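Local coordinates for uncharacterized protein MJ0327 (Methanocaldococcus jannaschii DSM 2661, PDB 2QTD) that is of unknown function but belongs to the dinitrogenase iron-molybdenum cofactor family, with a ribonuclease H-like fold, and may bind a metal cofactor, at residues 14-22 and 62-73. Sequence-based numbering, arbitrary orientation.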
# COMPACT_ATOMS: atom_id res chain seq x y z
N ASP A 14 -3.51 8.09 12.32
CA ASP A 14 -4.97 7.97 12.51
C ASP A 14 -5.79 7.48 11.31
O ASP A 14 -6.97 7.19 11.46
CB ASP A 14 -5.54 9.31 13.06
CG ASP A 14 -5.09 10.56 12.26
OD1 ASP A 14 -4.17 10.47 11.41
OD2 ASP A 14 -5.62 11.67 12.53
N LYS A 15 -5.16 7.32 10.14
CA LYS A 15 -5.88 7.11 8.88
C LYS A 15 -4.90 6.84 7.75
O LYS A 15 -3.70 7.10 7.91
CB LYS A 15 -6.74 8.34 8.56
CG LYS A 15 -5.96 9.64 8.53
CD LYS A 15 -6.79 10.79 7.94
CE LYS A 15 -5.90 12.03 7.68
NZ LYS A 15 -6.49 12.90 6.62
N ILE A 16 -5.42 6.34 6.62
CA ILE A 16 -4.68 6.28 5.37
C ILE A 16 -4.30 7.72 5.03
O ILE A 16 -5.14 8.63 5.17
CB ILE A 16 -5.51 5.60 4.24
CG1 ILE A 16 -5.84 4.13 4.60
CG2 ILE A 16 -4.72 5.63 2.91
CD1 ILE A 16 -6.76 3.40 3.59
N SER A 17 -3.05 7.93 4.63
CA SER A 17 -2.52 9.26 4.39
C SER A 17 -3.04 9.82 3.06
O SER A 17 -3.53 9.08 2.21
CB SER A 17 -1.00 9.24 4.33
OG SER A 17 -0.61 8.40 3.24
N ASN A 18 -2.80 11.11 2.89
CA ASN A 18 -3.19 11.80 1.65
C ASN A 18 -2.40 11.34 0.44
O ASN A 18 -2.94 11.36 -0.68
CB ASN A 18 -3.04 13.31 1.79
CG ASN A 18 -4.06 13.94 2.75
OD1 ASN A 18 -5.00 13.31 3.22
ND2 ASN A 18 -3.85 15.22 3.04
N SER A 19 -1.14 10.94 0.64
CA SER A 19 -0.30 10.42 -0.44
C SER A 19 0.71 9.39 0.02
O SER A 19 1.00 9.23 1.23
CB SER A 19 0.40 11.59 -1.16
OG SER A 19 1.52 12.05 -0.46
N PHE A 20 1.23 8.68 -0.97
CA PHE A 20 2.32 7.75 -0.79
C PHE A 20 3.52 8.51 -0.24
O PHE A 20 4.26 7.96 0.59
CB PHE A 20 2.64 7.08 -2.15
CG PHE A 20 3.68 6.03 -2.10
CD1 PHE A 20 3.34 4.74 -1.73
CD2 PHE A 20 5.00 6.30 -2.43
CE1 PHE A 20 4.28 3.72 -1.73
CE2 PHE A 20 5.94 5.30 -2.41
CZ PHE A 20 5.60 4.02 -2.03
N GLU A 21 3.69 9.74 -0.68
CA GLU A 21 4.88 10.53 -0.33
C GLU A 21 4.79 11.14 1.07
O GLU A 21 5.80 11.22 1.75
CB GLU A 21 5.15 11.61 -1.39
CG GLU A 21 5.53 11.03 -2.76
CD GLU A 21 4.35 10.45 -3.54
OE1 GLU A 21 3.20 10.86 -3.32
OE2 GLU A 21 4.56 9.54 -4.35
N ASP A 22 3.60 11.56 1.51
CA ASP A 22 3.44 12.31 2.74
C ASP A 22 3.22 11.45 3.99
O ASP A 22 3.19 11.98 5.11
CB ASP A 22 2.36 13.40 2.56
CG ASP A 22 0.96 13.00 3.07
OD1 ASP A 22 0.48 11.91 2.83
OD2 ASP A 22 0.31 13.85 3.71
N CYS A 62 -2.87 3.33 -1.80
CA CYS A 62 -2.68 4.74 -1.47
C CYS A 62 -3.79 5.59 -2.10
O CYS A 62 -4.57 5.12 -2.89
CB CYS A 62 -1.31 5.22 -1.93
SG CYS A 62 -1.08 5.20 -3.76
N LYS A 63 -3.86 6.84 -1.68
CA LYS A 63 -4.83 7.78 -2.21
C LYS A 63 -4.26 8.54 -3.37
O LYS A 63 -5.01 8.88 -4.28
CB LYS A 63 -5.29 8.74 -1.14
CG LYS A 63 -6.12 8.14 -0.04
CD LYS A 63 -6.69 9.23 0.83
CE LYS A 63 -7.47 8.75 2.04
NZ LYS A 63 -8.07 9.91 2.75
N ASN A 64 -3.00 8.91 -3.29
CA ASN A 64 -2.28 9.67 -4.34
C ASN A 64 -0.86 9.19 -4.35
O ASN A 64 -0.38 8.71 -3.34
CB ASN A 64 -2.21 11.15 -4.04
CG ASN A 64 -3.51 11.86 -4.25
OD1 ASN A 64 -3.97 12.01 -5.39
ND2 ASN A 64 -4.10 12.33 -3.16
N ILE A 65 -0.19 9.36 -5.49
CA ILE A 65 1.20 8.89 -5.67
C ILE A 65 1.79 9.83 -6.73
O ILE A 65 1.06 10.34 -7.59
CB ILE A 65 1.29 7.38 -6.04
CG1 ILE A 65 2.75 6.84 -6.04
CG2 ILE A 65 0.53 7.07 -7.37
CD1 ILE A 65 2.77 5.35 -6.04
N SER A 66 3.09 10.09 -6.63
CA SER A 66 3.79 11.01 -7.53
C SER A 66 4.06 10.30 -8.85
O SER A 66 4.13 9.07 -8.92
CB SER A 66 5.12 11.50 -6.92
OG SER A 66 6.10 10.48 -6.88
N GLU A 67 4.25 11.09 -9.89
CA GLU A 67 4.62 10.54 -11.18
C GLU A 67 5.89 9.71 -11.09
O GLU A 67 5.93 8.61 -11.63
CB GLU A 67 4.76 11.65 -12.23
CG GLU A 67 3.45 12.30 -12.60
CD GLU A 67 3.64 13.45 -13.56
OE1 GLU A 67 4.33 13.25 -14.59
OE2 GLU A 67 3.11 14.55 -13.29
N GLU A 68 6.89 10.21 -10.36
CA GLU A 68 8.16 9.48 -10.13
C GLU A 68 7.98 8.15 -9.41
O GLU A 68 8.48 7.12 -9.89
CB GLU A 68 9.19 10.35 -9.38
N ASN A 69 7.23 8.15 -8.30
CA ASN A 69 6.98 6.91 -7.58
C ASN A 69 6.10 5.96 -8.38
O ASN A 69 6.33 4.77 -8.39
CB ASN A 69 6.42 7.17 -6.16
CG ASN A 69 7.50 7.64 -5.17
OD1 ASN A 69 8.63 7.17 -5.21
ND2 ASN A 69 7.14 8.57 -4.29
N TYR A 70 5.10 6.49 -9.07
CA TYR A 70 4.31 5.67 -9.97
C TYR A 70 5.19 5.00 -11.05
O TYR A 70 5.08 3.79 -11.25
CB TYR A 70 3.18 6.45 -10.64
CG TYR A 70 2.25 5.53 -11.40
CD1 TYR A 70 1.25 4.81 -10.74
CD2 TYR A 70 2.38 5.36 -12.78
CE1 TYR A 70 0.41 3.95 -11.44
CE2 TYR A 70 1.55 4.49 -13.49
CZ TYR A 70 0.57 3.79 -12.80
OH TYR A 70 -0.26 2.96 -13.49
N LYS A 71 6.04 5.78 -11.70
CA LYS A 71 6.98 5.23 -12.70
C LYS A 71 7.84 4.10 -12.13
O LYS A 71 7.89 3.00 -12.71
CB LYS A 71 7.85 6.35 -13.28
CG LYS A 71 8.66 5.93 -14.49
N LYS A 72 8.45 4.35 -10.97
CA LYS A 72 9.33 3.38 -10.28
C LYS A 72 8.60 2.08 -9.88
O LYS A 72 8.99 0.99 -10.28
CB LYS A 72 9.95 4.07 -9.05
CG LYS A 72 10.65 3.16 -8.04
CD LYS A 72 11.54 3.95 -7.08
CE LYS A 72 11.95 3.08 -5.89
NZ LYS A 72 13.14 3.58 -5.15
N PHE A 73 7.52 2.19 -9.13
CA PHE A 73 6.84 1.01 -8.59
C PHE A 73 5.94 0.28 -9.59
O PHE A 73 5.82 -0.94 -9.50
CB PHE A 73 6.05 1.38 -7.31
CG PHE A 73 6.93 1.72 -6.11
CD1 PHE A 73 7.41 0.72 -5.28
CD2 PHE A 73 7.28 3.04 -5.82
CE1 PHE A 73 8.21 1.03 -4.18
CE2 PHE A 73 8.08 3.35 -4.74
CZ PHE A 73 8.56 2.34 -3.92
O HOH W 1 -6.03 10.97 4.42
O HOH W 2 -2.03 7.89 0.30
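Three donors grip Glu21 OE2 where helix 67-74 begins. Asn69 ND2 reaches the anti lone pair of Glu21 OE2 at 2.8 Å in an almost straight bond, with amide and carboxylate nearly coplanar, while Ser66 N (2.8 Å from Glu21 OE2) and the Ser66 hydroxyl approach from above the carboxylate plane. A bend at chi2 (75°) turns the glutamate chain back to this spot. Ser66 is the N-cap, its OG accepting from Asn69 N; gripped by Ser66 and Asn69, the carboxylate lies at the helix start, where the dipole would probably favour its negative charge. With an alanine here, Ser66 N, the Ser66 hydroxyl and Asn69 ND2 would probably be left without their shared acceptor. Within the ribonuclease H-like fold, the contact joins the loop after strand 5-11 to the turn that leads from strand 59-62 into helix 67-74. There Phe20 N donates to Asn64 O (2.9 Å), and Asn64 ND2 donates to Asn18 O (2.9 Å), nearly along the C=O axis. Phe20 throws its ring away from its own N (chi1 -176°), which sets it alongside Ile65, whose CD1 lies over one ring face, toward its rim; the Phe20 edge meets the Phe73 face in an offset edge-to-face pair, planes at 66°. Lys63 stretches past Ser17 O to a salt bridge with Asp85.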